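PDB 3C18: nucleotidyltransferase-like protein from Exiguobacterium sibiricum, which is of unestablished function but probably acts as a nucleotidyltransferase, joining such a domain to a helical substrate-binding domain and a helix-turn-helix domain. Local coordinates for residues G224-E229 against E246-E251; W78-A83 against E116-L121; C120-L125 against S164-G169. One frame throughout, in Å; residues are numbered along the deposited sequence. Where two conformers were deposited one is given.

Contact 1: G224-E229 against E246-E251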
# COMPACT_ATOMS: atom_id res chain seq x y z
N GLY A 224 -7.11 -8.55 17.27
CA GLY A 224 -6.19 -8.13 18.34
C GLY A 224 -5.27 -9.21 18.85
O GLY A 224 -4.31 -8.93 19.55
N LYS A 225 -5.58 -10.43 18.52
CA LYS A 225 -4.86 -11.59 19.07
C LYS A 225 -3.32 -11.50 18.96
O LYS A 225 -2.57 -11.75 19.91
CB LYS A 225 -5.41 -12.88 18.44
CG LYS A 225 -4.64 -14.13 18.70
CD LYS A 225 -5.37 -15.33 18.05
CE LYS A 225 -4.43 -16.51 17.83
NZ LYS A 225 -4.11 -17.29 19.05
N TYR A 226 -2.83 -11.14 17.79
CA TYR A 226 -1.37 -11.03 17.59
C TYR A 226 -0.78 -9.96 18.49
O TYR A 226 0.23 -10.15 19.13
CB TYR A 226 -1.05 -10.74 16.14
CG TYR A 226 0.43 -10.64 15.83
CD1 TYR A 226 1.15 -11.76 15.46
CD2 TYR A 226 1.08 -9.45 15.87
CE1 TYR A 226 2.48 -11.68 15.16
CE2 TYR A 226 2.43 -9.36 15.59
CZ TYR A 226 3.11 -10.48 15.23
OH TYR A 226 4.44 -10.37 14.95
N LEU A 227 -1.45 -8.83 18.56
CA LEU A 227 -1.00 -7.71 19.40
C LEU A 227 -1.02 -8.13 20.86
O LEU A 227 -0.01 -8.08 21.56
CB LEU A 227 -1.90 -6.47 19.16
CG LEU A 227 -1.61 -5.20 19.98
CD1 LEU A 227 -0.16 -4.70 19.67
CD2 LEU A 227 -2.63 -4.08 19.67
N PHE A 228 -2.12 -8.70 21.30
CA PHE A 228 -2.27 -9.06 22.73
C PHE A 228 -1.22 -10.07 23.18
O PHE A 228 -0.65 -9.97 24.25
CB PHE A 228 -3.65 -9.62 23.04
CG PHE A 228 -4.76 -8.69 22.66
CD1 PHE A 228 -4.56 -7.33 22.70
CD2 PHE A 228 -6.01 -9.19 22.36
CE1 PHE A 228 -5.58 -6.46 22.39
CE2 PHE A 228 -7.04 -8.33 22.01
CZ PHE A 228 -6.81 -6.96 22.03
N GLU A 229 -0.92 -11.00 22.30
CA GLU A 229 0.04 -12.05 22.61
C GLU A 229 1.42 -11.44 22.76
O GLU A 229 2.17 -11.81 23.66
CB GLU A 229 0.09 -13.12 21.52
CG GLU A 229 1.08 -14.26 21.79
N GLU A 246 9.01 -2.22 19.30
CA GLU A 246 9.04 -3.69 19.44
C GLU A 246 9.10 -4.31 18.06
O GLU A 246 8.27 -4.04 17.22
CB GLU A 246 7.80 -4.14 20.18
CG GLU A 246 7.71 -5.60 20.45
CD GLU A 246 8.81 -6.11 21.33
OE1 GLU A 246 9.38 -5.31 22.12
OE2 GLU A 246 9.13 -7.30 21.20
N SER A 247 10.09 -5.14 17.82
CA SER A 247 10.31 -5.64 16.46
C SER A 247 9.14 -6.45 15.91
O SER A 247 8.77 -6.31 14.74
CB SER A 247 11.63 -6.42 16.38
OG SER A 247 11.52 -7.61 17.11
N ARG A 248 8.50 -7.21 16.78
CA ARG A 248 7.40 -8.08 16.33
C ARG A 248 6.19 -7.31 15.85
O ARG A 248 5.26 -7.87 15.22
CB ARG A 248 6.99 -9.08 17.39
CG ARG A 248 8.07 -10.11 17.71
CD ARG A 248 7.58 -11.10 18.75
NE ARG A 248 6.49 -11.90 18.20
CZ ARG A 248 5.66 -12.65 18.94
NH1 ARG A 248 5.81 -12.68 20.26
NH2 ARG A 248 4.69 -13.35 18.36
N LEU A 249 6.21 -6.01 16.12
CA LEU A 249 5.06 -5.13 15.76
C LEU A 249 5.38 -4.19 14.61
O LEU A 249 4.64 -3.29 14.28
CB LEU A 249 4.63 -4.31 16.97
CG LEU A 249 4.10 -5.13 18.16
CD1 LEU A 249 3.79 -4.24 19.36
CD2 LEU A 249 2.87 -5.98 17.70
N THR A 250 6.51 -4.43 14.00
CA THR A 250 7.03 -3.58 12.90
C THR A 250 6.00 -3.31 11.84
O THR A 250 5.80 -2.20 11.40
CB THR A 250 8.22 -4.25 12.18
OG1 THR A 250 9.36 -4.26 13.03
CG2 THR A 250 8.55 -3.52 10.86
N GLU A 251 5.36 -4.36 11.41
CA GLU A 251 4.38 -4.27 10.30
C GLU A 251 3.11 -3.56 10.72
O GLU A 251 2.32 -3.15 9.89
CB GLU A 251 4.03 -5.65 9.75
CG GLU A 251 5.22 -6.43 9.20
CD GLU A 251 5.86 -5.75 7.98
OE1 GLU A 251 5.15 -5.05 7.21
OE2 GLU A 251 7.07 -5.94 7.78

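Contact 2: W78-A83 against E116-L121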
# COMPACT_ATOMS: atom_id res chain seq x y z
N TRP A 78 7.61 -11.42 1.93
CA TRP A 78 6.45 -11.44 1.05
C TRP A 78 5.57 -12.62 1.39
O TRP A 78 4.34 -12.57 1.35
CB TRP A 78 6.81 -11.61 -0.43
CG TRP A 78 7.37 -10.39 -1.07
CD1 TRP A 78 7.24 -9.12 -0.65
CD2 TRP A 78 8.10 -10.33 -2.33
NE1 TRP A 78 7.89 -8.27 -1.52
CE2 TRP A 78 8.40 -8.98 -2.56
CE3 TRP A 78 8.51 -11.30 -3.27
CZ2 TRP A 78 9.12 -8.55 -3.69
CZ3 TRP A 78 9.22 -10.87 -4.39
CH2 TRP A 78 9.51 -9.50 -4.59
N LEU A 79 6.23 -13.72 1.70
CA LEU A 79 5.52 -14.98 1.91
C LEU A 79 4.87 -14.94 3.30
O LEU A 79 3.77 -15.45 3.50
CB LEU A 79 6.46 -16.18 1.75
CG LEU A 79 7.04 -16.44 0.36
CD1 LEU A 79 7.95 -17.64 0.40
CD2 LEU A 79 5.94 -16.66 -0.68
N ILE A 80 5.55 -14.29 4.24
CA ILE A 80 5.06 -14.20 5.63
C ILE A 80 3.80 -13.38 5.69
O ILE A 80 2.88 -13.67 6.45
CB ILE A 80 6.12 -13.59 6.57
CG1 ILE A 80 7.17 -14.65 6.92
CG2 ILE A 80 5.49 -13.07 7.85
CD1 ILE A 80 8.30 -14.13 7.81
N LEU A 81 3.76 -12.35 4.85
CA LEU A 81 2.70 -11.37 4.85
C LEU A 81 1.66 -11.66 3.78
O LEU A 81 0.63 -11.02 3.73
CB LEU A 81 3.23 -9.95 4.65
CG LEU A 81 4.24 -9.42 5.66
CD1 LEU A 81 4.75 -8.03 5.35
CD2 LEU A 81 3.50 -9.44 6.99
N ASN A 82 1.95 -12.65 2.95
CA ASN A 82 1.07 -12.97 1.82
C ASN A 82 0.89 -11.76 0.92
O ASN A 82 -0.21 -11.47 0.46
CB ASN A 82 -0.30 -13.40 2.33
CG ASN A 82 -1.13 -14.08 1.28
OD1 ASN A 82 -0.61 -14.91 0.55
ND2 ASN A 82 -2.46 -13.78 1.24
N ALA A 83 2.00 -11.08 0.67
CA ALA A 83 2.04 -9.80 -0.04
C ALA A 83 2.31 -9.92 -1.53
O ALA A 83 2.33 -8.92 -2.23
CB ALA A 83 3.08 -8.88 0.62
N GLU A 116 0.74 -20.38 12.32
CA GLU A 116 -0.21 -19.69 13.16
C GLU A 116 0.22 -18.26 13.39
O GLU A 116 -0.58 -17.34 13.29
CB GLU A 116 -0.36 -20.43 14.51
CG GLU A 116 -1.58 -20.02 15.28
CD GLU A 116 -2.87 -20.27 14.51
OE1 GLU A 116 -2.93 -21.15 13.61
OE2 GLU A 116 -3.84 -19.55 14.81
N THR A 117 1.51 -18.04 13.61
CA THR A 117 2.00 -16.68 13.90
C THR A 117 1.81 -15.76 12.70
O THR A 117 1.49 -14.57 12.85
CB THR A 117 3.48 -16.67 14.29
OG1 THR A 117 4.25 -17.34 13.28
CG2 THR A 117 3.68 -17.35 15.64
N GLU A 118 2.01 -16.33 11.51
CA GLU A 118 1.87 -15.55 10.26
C GLU A 118 0.41 -15.27 9.98
O GLU A 118 0.07 -14.22 9.54
CB GLU A 118 2.46 -16.25 9.05
CG GLU A 118 3.90 -16.66 9.23
CD GLU A 118 4.41 -17.42 8.03
OE1 GLU A 118 3.64 -17.55 7.04
OE2 GLU A 118 5.58 -17.87 8.10
N ARG A 119 -0.44 -16.24 10.26
CA ARG A 119 -1.86 -16.05 10.04
C ARG A 119 -2.40 -14.95 10.92
O ARG A 119 -3.19 -14.12 10.49
CB ARG A 119 -2.65 -17.32 10.31
CG ARG A 119 -4.10 -17.15 9.90
CD ARG A 119 -4.83 -18.49 9.85
NE ARG A 119 -4.89 -19.07 11.17
CZ ARG A 119 -5.88 -18.88 12.03
NH1 ARG A 119 -6.93 -18.14 11.70
NH2 ARG A 119 -5.82 -19.46 13.21
N CYS A 120 -1.95 -14.96 12.16
CA CYS A 120 -2.46 -14.00 13.17
C CYS A 120 -2.00 -12.61 12.85
O CYS A 120 -2.74 -11.66 13.04
CB CYS A 120 -2.05 -14.39 14.59
SG CYS A 120 -3.05 -15.81 15.16
N LEU A 121 -0.79 -12.50 12.33
CA LEU A 121 -0.24 -11.18 11.94
C LEU A 121 -1.04 -10.63 10.77
O LEU A 121 -1.39 -9.45 10.72
CB LEU A 121 1.24 -11.29 11.54
CG LEU A 121 1.85 -10.00 10.99
CD1 LEU A 121 1.59 -8.83 11.90
CD2 LEU A 121 3.33 -10.20 10.72
O HOH W 1 1.94 -16.79 5.13

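Contact 3: C120-L125 against S164-G169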
# COMPACT_ATOMS: atom_id res chain seq x y z
N CYS A 120 -1.95 -14.96 12.16
CA CYS A 120 -2.46 -14.00 13.17
C CYS A 120 -2.00 -12.61 12.85
O CYS A 120 -2.74 -11.66 13.04
CB CYS A 120 -2.05 -14.39 14.59
SG CYS A 120 -3.05 -15.81 15.16
N LEU A 121 -0.79 -12.50 12.33
CA LEU A 121 -0.24 -11.18 11.94
C LEU A 121 -1.04 -10.63 10.77
O LEU A 121 -1.39 -9.45 10.72
CB LEU A 121 1.24 -11.29 11.54
CG LEU A 121 1.85 -10.00 10.99
CD1 LEU A 121 1.59 -8.83 11.90
CD2 LEU A 121 3.33 -10.20 10.72
N GLN A 122 -1.33 -11.51 9.83
CA GLN A 122 -2.15 -11.13 8.66
C GLN A 122 -3.56 -10.68 9.07
O GLN A 122 -4.17 -9.80 8.45
CB GLN A 122 -2.19 -12.27 7.66
CG GLN A 122 -0.84 -12.42 6.90
CD GLN A 122 -0.87 -13.52 5.89
OE1 GLN A 122 -1.89 -13.74 5.23
NE2 GLN A 122 0.28 -14.22 5.73
N MSE A 123 -4.09 -11.31 10.12
CA MSE A 123 -5.42 -11.00 10.61
C MSE A 123 -5.41 -9.64 11.24
O MSE A 123 -6.32 -8.87 11.04
CB MSE A 123 -5.99 -12.06 11.56
CG MSE A 123 -6.37 -13.33 10.88
SE MSE A 123 -7.45 -14.49 11.99
CE MSE A 123 -6.13 -14.96 13.33
N SER A 124 -4.35 -9.30 11.95
CA SER A 124 -4.26 -7.96 12.57
C SER A 124 -4.11 -6.88 11.50
O SER A 124 -4.64 -5.82 11.62
CB SER A 124 -3.11 -7.86 13.57
OG SER A 124 -3.33 -8.70 14.71
N LEU A 125 -3.36 -7.19 10.45
CA LEU A 125 -3.17 -6.24 9.35
C LEU A 125 -4.47 -6.01 8.58
O LEU A 125 -4.78 -4.92 8.20
CB LEU A 125 -2.04 -6.69 8.42
CG LEU A 125 -0.64 -6.61 9.08
CD1 LEU A 125 0.46 -7.39 8.31
CD2 LEU A 125 -0.23 -5.14 9.20
N SER A 164 -12.20 -12.59 7.12
CA SER A 164 -13.09 -13.73 7.33
C SER A 164 -12.50 -15.01 6.76
O SER A 164 -12.64 -16.08 7.33
CB SER A 164 -14.46 -13.44 6.75
OG SER A 164 -14.98 -12.26 7.34
N VAL A 165 -11.77 -14.87 5.66
CA VAL A 165 -11.11 -15.99 5.01
C VAL A 165 -9.93 -16.45 5.88
O VAL A 165 -9.76 -17.64 6.15
CB VAL A 165 -10.63 -15.66 3.59
CG1 VAL A 165 -9.76 -16.77 3.02
CG2 VAL A 165 -11.85 -15.43 2.70
N LEU A 166 -9.11 -15.50 6.32
CA LEU A 166 -7.99 -15.82 7.23
C LEU A 166 -8.51 -16.53 8.48
O LEU A 166 -7.92 -17.48 8.97
CB LEU A 166 -7.26 -14.52 7.63
CG LEU A 166 -6.34 -13.90 6.56
CD1 LEU A 166 -6.09 -12.40 6.87
CD2 LEU A 166 -5.02 -14.67 6.44
N GLU A 167 -9.66 -16.10 8.96
CA GLU A 167 -10.18 -16.64 10.22
C GLU A 167 -10.40 -18.13 10.10
O GLU A 167 -10.32 -18.84 11.07
CB GLU A 167 -11.49 -15.98 10.65
CG GLU A 167 -11.34 -14.62 11.26
CD GLU A 167 -12.67 -13.99 11.63
OE1 GLU A 167 -13.63 -14.13 10.84
OE2 GLU A 167 -12.74 -13.29 12.68
N LYS A 168 -10.68 -18.58 8.89
CA LYS A 168 -11.06 -19.97 8.64
C LYS A 168 -9.82 -20.74 8.26
O LYS A 168 -9.88 -21.91 7.93
CB LYS A 168 -12.11 -20.08 7.54
CG LYS A 168 -13.49 -19.55 7.94
CD LYS A 168 -14.15 -20.39 9.01
CE LYS A 168 -14.88 -21.62 8.42
NZ LYS A 168 -16.25 -21.37 7.79
N GLY A 169 -8.69 -20.05 8.25
CA GLY A 169 -7.38 -20.67 8.09
C GLY A 169 -6.83 -20.73 6.70
O GLY A 169 -5.85 -21.43 6.44

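Contact 1: G224-E229 against E246-E251
Y226 and L227, on helix 220-231, meet R248 and L249 at the start of a 3-10 turn inside the helix-turn-helix domain. The phenol of Y226 reaches across and its OH donates to R248 O, 2.6 Å away. The acceptor lies at the edge of the ring and in its plane, where a phenol proton normally points. The bond also falls on a lone pair of the oxygen, in the carbonyl plane. Tyrosine suits this place because it is long enough to bridge the gap, with a hydroxyl to satisfy the main chain and a ring for the core. CG of Y226 stands opposite the backbone N (chi1 -178°), which carries the ring off the helix toward the turn. A phenylalanine here would probably keep most of the ring packing but leave R248 O without this donor, making the turn less firmly held. R248 sends its own side chain elsewhere: CB passes the phenol oxygen, and the guanidinium goes on, through a bend at chi3, to a salt bridge with E233. L249 adds the apolar side of the contact. Its CG lies beside the backbone N (chi1 -64°), so that CD2 slips between two partners, 4.0 Å from Y226 CE2. L227 and L249 cross nearly at right angles, and L227 packs further onto L256 and F263 of helix 253-265. The turn carrying these residues is braced from within by T250, whose N donates to S247 O. In the apolar part of the contact, L249 CD2 rests 3.8 Å from L227 CD1.

Contact 2: W78-A83 against E116-L121
I80 and E118 bring the end of helix 72-81 against the first turns of helix 116-142, with their CA atoms only 5.8 Å apart. The two side chains cross at about a right angle. E118 CB lies 3.7 Å from I80 O, and beyond it the extended chain (chi2 177°) carries the carboxylate across the isoleucine, OE2 coming to 3.8 Å from I80 CG1. Glutamate suits a partly exposed place like this: its methylenes pack on the backbone while its charge can reach water. One water joins the helices, donating to E118 OE1 at 2.7 Å and to L79 O at 2.8 Å. Beside it, one turn further along helix 116-142, the contact is apolar, as L81 CD2 meets L121 CD2, the two methyls 3.8 Å apart.

In the next shell, Q122 NE2 donates to I80 O, so that this carbonyl near the helix end has a side-chain partner. A Schellman motif closes the helix: N82 takes positive phi (58°), which asparagine tolerates well, and A83 N turns back to W78 O. N82 OD1 in turn accepts from R85 NH1, tying the turn to the start of helix 85-93. Further out, helix 72-81 follows strand 63-71 of the mixed sheet, L81 also touches L125, and Y226 of helix 220-231 packs on L121, so this contact lies where the sheet domain meets the helices that follow it.

Contact 3: C120-L125 against S164-G169
Q122 presents its flat amide to L166 by the oxygen: OE1 lies 3.5 Å from L166 CD2, a methyl that stands off beyond this oxygen, tilted out of the amide plane rather than stacked on it. The other end of the amide is engaged elsewhere, NE2 donating to I80 O. The carboxylate of E167 is likewise held from outside, OE1 by K219 and OE2 by S222, and it is the glutamate's CG that faces this contact. L166 points into the opposite helix and spreads its two methyls over Q122, CD1 lying 3.6 Å from Q122 O; a branched leucine suits such a fork. M123, modelled as selenomethionine, runs past L166 in the opposite sense, with M123 CG 3.6 Å from L166 CB. Its SE settles 3.9 Å from E167 CA. There the chain bends (chi3 -68°), turning CE back toward its own helix, 3.7 Å from C120 SG. An unbranched, flexible side chain is apt for following such a groove.

Where the second helix ends, L166 O accepts from G169 N at 2.8 Å and also from R119 NH1. G169 has positive phi (94°), and a side chain there would jam against the preceding carbonyl oxygen. This Schellman-capped end packed on the early turns of helix 116-142 closes an antiparallel helical hairpin, part of the helical YgxA-like substrate-binding domain.

In the fold
Contacts 2 and 3 both use helix 116-142 and share C120 and L121: one side of the helix receives the end of helix 72-81, another the end of helix 146-167. Contacts 1 and 3 are buried, whereas contact 2 lies nearer the surface. Neither contact 2 nor contact 3 has a direct hydrogen bond between its segments; contact 2 uses a bridging water, contact 3 relies on apolar packing, and contact 1 combines leucine packing with one tyrosine-to-backbone bond. Q122 and R119 tie contacts 2 and 3 together, and Y226 of contact 1 packs on C120, so the nucleotidyltransferase-like, substrate-binding and helix-turn-helix parts meet around this helix.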